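PDB 5MP7: ribose-phosphate pyrophosphokinase from Mycobacterium smegmatis, which probably makes phosphoribosyl pyrophosphate by transferring the pyrophosphoryl group of ATP to the 1-hydroxyl of ribose 5-phosphate, with magnesium as cofactor. Local coordinates for residues Val174-Asp178 with Ser179-Arg183; Ser264-Ala267 with Pro268-Ala272. One frame throughout, in Å; residues are numbered along the deposited sequence.

Interaction 1 (Val174-Asp178 with Ser179-Arg183); sequences VVSPD and SGRVR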
ATOM      1  N   VAL A 174      50.860 -50.605  36.352  1.00 33.56           N
ATOM      2  CA  VAL A 174      50.476 -49.246  35.986  1.00 29.31           C
ATOM      3  C   VAL A 174      50.677 -49.132  34.497  1.00 30.38           C
ATOM      4  O   VAL A 174      51.714 -49.519  33.999  1.00 32.87           O
ATOM      5  CB  VAL A 174      51.276 -48.200  36.759  1.00 27.52           C
ATOM      6  CG1 VAL A 174      50.826 -46.818  36.382  1.00 28.32           C
ATOM      7  CG2 VAL A 174      51.043 -48.347  38.238  1.00 28.37           C
ATOM      8  N   VAL A 175      49.686 -48.623  33.780  1.00 32.22           N
ATOM      9  CA  VAL A 175      49.746 -48.512  32.312  1.00 31.00           C
ATOM     10  C   VAL A 175      49.543 -47.069  31.879  1.00 32.44           C
ATOM     11  O   VAL A 175      48.578 -46.413  32.285  1.00 30.47           O
ATOM     12  CB  VAL A 175      48.677 -49.366  31.645  1.00 32.16           C
ATOM     13  CG1 VAL A 175      48.820 -49.329  30.138  1.00 33.38           C
ATOM     14  CG2 VAL A 175      48.772 -50.795  32.144  1.00 36.26           C
ATOM     15  N   SER A 176      50.432 -46.578  31.036  1.00 33.21           N
ATOM     16  CA  SER A 176      50.268 -45.266  30.436  1.00 35.94           C
ATOM     17  C   SER A 176      49.602 -45.400  29.062  1.00 36.47           C
ATOM     18  O   SER A 176      50.021 -46.191  28.236  1.00 35.93           O
ATOM     19  CB  SER A 176      51.614 -44.592  30.281  1.00 38.22           C
ATOM     20  OG  SER A 176      51.420 -43.260  29.830  1.00 43.99           O
ATOM     21  N   PRO A 177      48.554 -44.627  28.802  1.00 40.35           N
ATOM     22  CA  PRO A 177      47.823 -44.775  27.533  1.00 43.94           C
ATOM     23  C   PRO A 177      48.577 -44.236  26.324  1.00 49.34           C
ATOM     24  O   PRO A 177      48.145 -44.461  25.193  1.00 49.52           O
ATOM     25  CB  PRO A 177      46.525 -44.005  27.761  1.00 44.07           C
ATOM     26  CG  PRO A 177      46.797 -43.115  28.925  1.00 42.97           C
ATOM     27  CD  PRO A 177      47.990 -43.592  29.667  1.00 40.32           C
ATOM     28  N   ASP A 178      49.671 -43.510  26.552  1.00 54.49           N
ATOM     29  CA  ASP A 178      50.546 -43.064  25.459  1.00 62.74           C
ATOM     30  C   ASP A 178      51.949 -42.731  25.964  1.00 61.77           C
ATOM     31  O   ASP A 178      52.199 -42.668  27.172  1.00 64.81           O
ATOM     32  CB  ASP A 178      49.983 -41.829  24.750  1.00 66.50           C
ATOM     33  CG  ASP A 178      50.260 -40.513  25.534  1.00 73.54           C
ATOM     34  OD1 ASP A 178      49.953 -40.429  26.756  1.00 76.95           O
ATOM     35  OD2 ASP A 178      50.846 -39.576  24.931  1.00 80.94           O
ATOM     36  N   SER A 179      52.843 -42.505  25.013  1.00 56.68           N
ATOM     37  CA  SER A 179      54.260 -42.316  25.307  1.00 52.18           C
ATOM     38  C   SER A 179      54.562 -41.059  26.130  1.00 50.58           C
ATOM     39  O   SER A 179      55.589 -41.002  26.817  1.00 44.96           O
ATOM     40  CB  SER A 179      55.037 -42.285  23.999  1.00 51.26           C
ATOM     41  OG  SER A 179      54.462 -41.337  23.121  1.00 56.39           O
ATOM     42  N   GLY A 180      53.702 -40.041  26.030  1.00 46.90           N
ATOM     43  CA  GLY A 180      53.932 -38.798  26.756  1.00 46.12           C
ATOM     44  C   GLY A 180      53.857 -38.902  28.263  1.00 45.86           C
ATOM     45  O   GLY A 180      54.443 -38.124  28.973  1.00 42.67           O
ATOM     46  N   ARG A 181      53.099 -39.863  28.756  1.00 51.43           N
ATOM     47  CA  ARG A 181      52.730 -39.909  30.145  1.00 53.44           C
ATOM     48  C   ARG A 181      53.463 -40.994  30.966  1.00 48.27           C
ATOM     49  O   ARG A 181      53.183 -41.234  32.149  1.00 43.53           O
ATOM     50  CB  ARG A 181      51.243 -40.139  30.003  1.00 62.35           C
ATOM     51  CG  ARG A 181      50.369 -40.361  31.183  1.00 73.54           C
ATOM     52  CD  ARG A 181      50.030 -39.110  31.972  1.00 82.48           C
ATOM     53  NE  ARG A 181      49.480 -39.503  33.276  1.00 85.17           N
ATOM     54  CZ  ARG A 181      49.337 -38.703  34.331  1.00 75.68           C
ATOM     55  NH1 ARG A 181      49.663 -37.412  34.298  1.00 70.99           N
ATOM     56  NH2 ARG A 181      48.824 -39.220  35.434  1.00 75.79           N
ATOM     57  N   VAL A 182      54.487 -41.592  30.374  1.00 43.88           N
ATOM     58  CA  VAL A 182      55.181 -42.730  31.011  1.00 40.91           C
ATOM     59  C   VAL A 182      55.883 -42.325  32.318  1.00 38.61           C
ATOM     60  O   VAL A 182      55.877 -43.087  33.272  1.00 35.23           O
ATOM     61  CB  VAL A 182      56.155 -43.417  30.031  1.00 38.39           C
ATOM     62  CG1 VAL A 182      56.881 -44.581  30.682  1.00 41.66           C
ATOM     63  CG2 VAL A 182      55.391 -43.919  28.824  1.00 37.73           C
ATOM     64  N   ARG A 183      56.431 -41.122  32.373  1.00 38.67           N
ATOM     65  CA  ARG A 183      57.130 -40.672  33.561  1.00 45.08           C
ATOM     66  C   ARG A 183      56.209 -40.561  34.770  1.00 46.83           C
ATOM     67  O   ARG A 183      56.587 -40.921  35.877  1.00 44.03           O
ATOM     68  CB  ARG A 183      57.825 -39.314  33.310  1.00 52.59           C
ATOM     69  CG  ARG A 183      58.494 -38.661  34.532  1.00 58.61           C
ATOM     70  CD  ARG A 183      59.509 -39.570  35.185  1.00 62.24           C
ATOM     71  NE  ARG A 183      59.741 -39.173  36.570  1.00 70.28           N
ATOM     72  CZ  ARG A 183      60.105 -39.997  37.570  1.00 73.40           C
ATOM     73  NH1 ARG A 183      60.312 -41.305  37.385  1.00 74.54           N
ATOM     74  NH2 ARG A 183      60.281 -39.498  38.797  1.00 71.28           N
TER
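Beyond strand 172-176 and extended Asp178 the chain turns through Ser179-Arg181, where Asp178 O accepts a weak hydrogen bond from Arg181 N (3.3 Å, N-H...O 164°), and Ser176 and Val182 come within 5.6 Å, CA to CA. The same carbonyl has a second donor: Ser176 OG reaches Asp178 O at 2.8 Å, in the carbonyl plane, so that two bonds grip one oxygen. With chi1 at -174°, the hydroxyl of Ser176 stands anti to its own backbone N, bringing OG over Arg181 CB, 3.1 Å away. Beside it, Val182 CG2 packs on Ser176 CB at 4.1 Å. The Asp178 carboxylate folds back over the turn: Gly180 N gives a hydrogen bond to Asp178 OD2 (3.1 Å), closing an Asx turn, with the donor 75° out of the carboxylate plane. Asp178 OD1 lies 3.5 Å from Arg181 CB. No salt bridge joins the two residues, for Arg181 NE is 6.6 Å from Asp178 OD1, and the guanidinium instead bonds through NH2 to Thr229 OG1. Pro177 touches Asp230, predicted to bind ribose 5-phosphate. This strand-to-helix turn opens the beta-alpha-beta unit 172-176, 182-191, 197-202 of a PRTase-like domain, probably its pyrophosphate-binding loop, with Asp178 a predicted magnesium ligand.

Interaction 2 (Ser264-Ala267 with Pro268-Ala272); sequences SDPA and PQRLA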
ATOM      1  N   SER A 264      33.669 -34.685  27.808  1.00 41.94           N
ATOM      2  CA  SER A 264      32.838 -34.129  26.759  1.00 49.30           C
ATOM      3  C   SER A 264      32.164 -35.219  25.955  1.00 49.85           C
ATOM      4  O   SER A 264      32.645 -36.344  25.925  1.00 47.13           O
ATOM      5  CB  SER A 264      33.722 -33.335  25.793  1.00 48.88           C
ATOM      6  OG  SER A 264      34.699 -32.559  26.446  1.00 53.04           O
ATOM      7  N   ASP A 265      31.081 -34.845  25.270  1.00 58.45           N
ATOM      8  CA  ASP A 265      30.458 -35.621  24.175  1.00 67.92           C
ATOM      9  C   ASP A 265      30.001 -37.023  24.592  1.00 73.54           C
ATOM     10  O   ASP A 265      29.179 -37.139  25.531  1.00 82.99           O
ATOM     11  CB  ASP A 265      31.241 -35.509  22.827  1.00 77.07           C
ATOM     12  CG  ASP A 265      32.756 -35.819  22.926  1.00 89.68           C
ATOM     13  OD1 ASP A 265      33.579 -34.928  23.147  1.00114.91           O
ATOM     14  OD2 ASP A 265      33.158 -36.949  22.718  1.00 97.13           O
ATOM     15  N   PRO A 266      30.535 -38.076  23.947  1.00 64.99           N
ATOM     16  CA  PRO A 266      30.135 -39.435  24.192  1.00 60.72           C
ATOM     17  C   PRO A 266      30.988 -40.138  25.260  1.00 62.39           C
ATOM     18  O   PRO A 266      30.851 -41.355  25.424  1.00 62.24           O
ATOM     19  CB  PRO A 266      30.382 -40.065  22.826  1.00 59.18           C
ATOM     20  CG  PRO A 266      31.606 -39.369  22.359  1.00 59.17           C
ATOM     21  CD  PRO A 266      31.650 -38.066  23.003  1.00 61.39           C
ATOM     22  N   ALA A 267      31.853 -39.402  25.967  1.00 55.50           N
ATOM     23  CA  ALA A 267      32.783 -40.021  26.905  1.00 55.15           C
ATOM     24  C   ALA A 267      32.070 -40.790  27.999  1.00 54.27           C
ATOM     25  O   ALA A 267      32.454 -41.886  28.285  1.00 56.66           O
ATOM     26  CB  ALA A 267      33.724 -39.006  27.518  1.00 55.34           C
ATOM     27  N   PRO A 268      31.018 -40.221  28.588  1.00 56.05           N
ATOM     28  CA  PRO A 268      30.281 -40.994  29.598  1.00 55.27           C
ATOM     29  C   PRO A 268      29.727 -42.323  29.083  1.00 52.73           C
ATOM     30  O   PRO A 268      29.896 -43.348  29.702  1.00 53.45           O
ATOM     31  CB  PRO A 268      29.151 -40.057  29.990  1.00 54.18           C
ATOM     32  CG  PRO A 268      29.654 -38.705  29.618  1.00 54.95           C
ATOM     33  CD  PRO A 268      30.434 -38.888  28.370  1.00 53.00           C
ATOM     34  N   GLN A 269      29.096 -42.290  27.930  1.00 58.32           N
ATOM     35  CA  GLN A 269      28.600 -43.487  27.276  1.00 60.71           C
ATOM     36  C   GLN A 269      29.740 -44.459  26.870  1.00 55.64           C
ATOM     37  O   GLN A 269      29.652 -45.669  27.074  1.00 50.39           O
ATOM     38  CB  GLN A 269      27.804 -43.006  26.077  1.00 66.72           C
ATOM     39  CG  GLN A 269      27.646 -44.056  24.984  1.00 73.03           C
ATOM     40  CD  GLN A 269      26.254 -44.626  25.067  1.00 82.27           C
ATOM     41  OE1 GLN A 269      25.268 -43.888  24.865  1.00 89.06           O
ATOM     42  NE2 GLN A 269      26.136 -45.901  25.429  1.00 84.08           N
ATOM     43  N   ARG A 270      30.803 -43.898  26.294  1.00 51.32           N
ATOM     44  CA  ARG A 270      32.014 -44.623  25.887  1.00 46.38           C
ATOM     45  C   ARG A 270      32.682 -45.356  27.045  1.00 43.38           C
ATOM     46  O   ARG A 270      32.987 -46.562  26.946  1.00 45.29           O
ATOM     47  CB  ARG A 270      33.017 -43.638  25.233  1.00 49.21           C
ATOM     48  CG  ARG A 270      32.881 -43.627  23.706  1.00 57.92           C
ATOM     49  CD  ARG A 270      34.233 -43.797  23.035  1.00 62.04           C
ATOM     50  NE  ARG A 270      34.817 -42.521  22.732  1.00 68.40           N
ATOM     51  CZ  ARG A 270      34.726 -41.833  21.596  1.00 73.34           C
ATOM     52  NH1 ARG A 270      34.011 -42.264  20.557  1.00 74.70           N
ATOM     53  NH2 ARG A 270      35.347 -40.660  21.521  1.00 75.97           N
ATOM     54  N   LEU A 271      32.845 -44.656  28.160  1.00 36.07           N
ATOM     55  CA  LEU A 271      33.487 -45.234  29.329  1.00 36.52           C
ATOM     56  C   LEU A 271      32.641 -46.240  30.104  1.00 37.29           C
ATOM     57  O   LEU A 271      33.158 -47.256  30.587  1.00 34.82           O
ATOM     58  CB  LEU A 271      33.934 -44.150  30.266  1.00 38.37           C
ATOM     59  CG  LEU A 271      34.980 -43.208  29.665  1.00 39.76           C
ATOM     60  CD1 LEU A 271      35.190 -42.039  30.613  1.00 42.78           C
ATOM     61  CD2 LEU A 271      36.292 -43.920  29.433  1.00 42.15           C
ATOM     62  N   ALA A 272      31.348 -45.971  30.191  1.00 41.69           N
ATOM     63  CA  ALA A 272      30.404 -46.906  30.816  1.00 49.05           C
ATOM     64  C   ALA A 272      30.292 -48.248  30.057  1.00 48.30           C
ATOM     65  O   ALA A 272      30.139 -49.281  30.683  1.00 50.26           O
ATOM     66  CB  ALA A 272      29.028 -46.261  30.941  1.00 49.72           C
TER
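Over one face of the Arg270 guanidinium lies Pro266 CG, 3.9 Å above the plane and displaced from its centre, while Asp265 OD2 approaches obliquely, 4.5 Å from Arg270 NH2. That carboxylate oxygen stands clear of the guanidinium plane, where no N-H can aim at it, so at most a charge attraction is likely, and no salt bridge forms. The setting is a type II' beta turn, Ser264 to Ala267, running straight into the first turn of helix 267-273 with Pro266 as N-cap residue. Bends at chi2 (-130°) and chi3 (-93°) fold the arginine back alongside the proline ring, both side chains heading in one direction; NH2 also makes a weak hydrogen bond to Thr235 O. Helical bonding starts at the cap itself, where Arg270 N meets Pro266 O at 2.7 Å. At the turn's first residue, Ser264 OG bonds to Asp234 OD1, linking the turn to a residue predicted to bind ribose 5-phosphate. Proline also suits position 268 in this first helical turn, since its missing N-H costs no helical bond there. Leu271 N binds Ala267 O at 2.8 Å, and Leu271 CG, placed beside its own backbone N by chi1 -62°, lies 3.2 Å from Ala267 O.

Interaction 1 precedes interaction 2 along the chain, and their centres are 21 Å apart, with nearest atoms about 10 Å apart and no direct touch. Both belong to the part of the subunit built on the seven-stranded mixed sheet: 174-183 leads off inner strand 172-176, whereas 264-272 follows strands 253-258 and 260-261 and precedes strand 278-282. Each carries the chain into a helix, 182-191 in the first case and 267-273 in the second. They border the predicted ribose 5-phosphate site through different residues: Pro177 lies next to Asp230 and Thr238, and Ser264 bonds to Asp234; Asp178 is itself a predicted magnesium ligand. Ser264 and Asp265 also touch Ala44 of a second subunit.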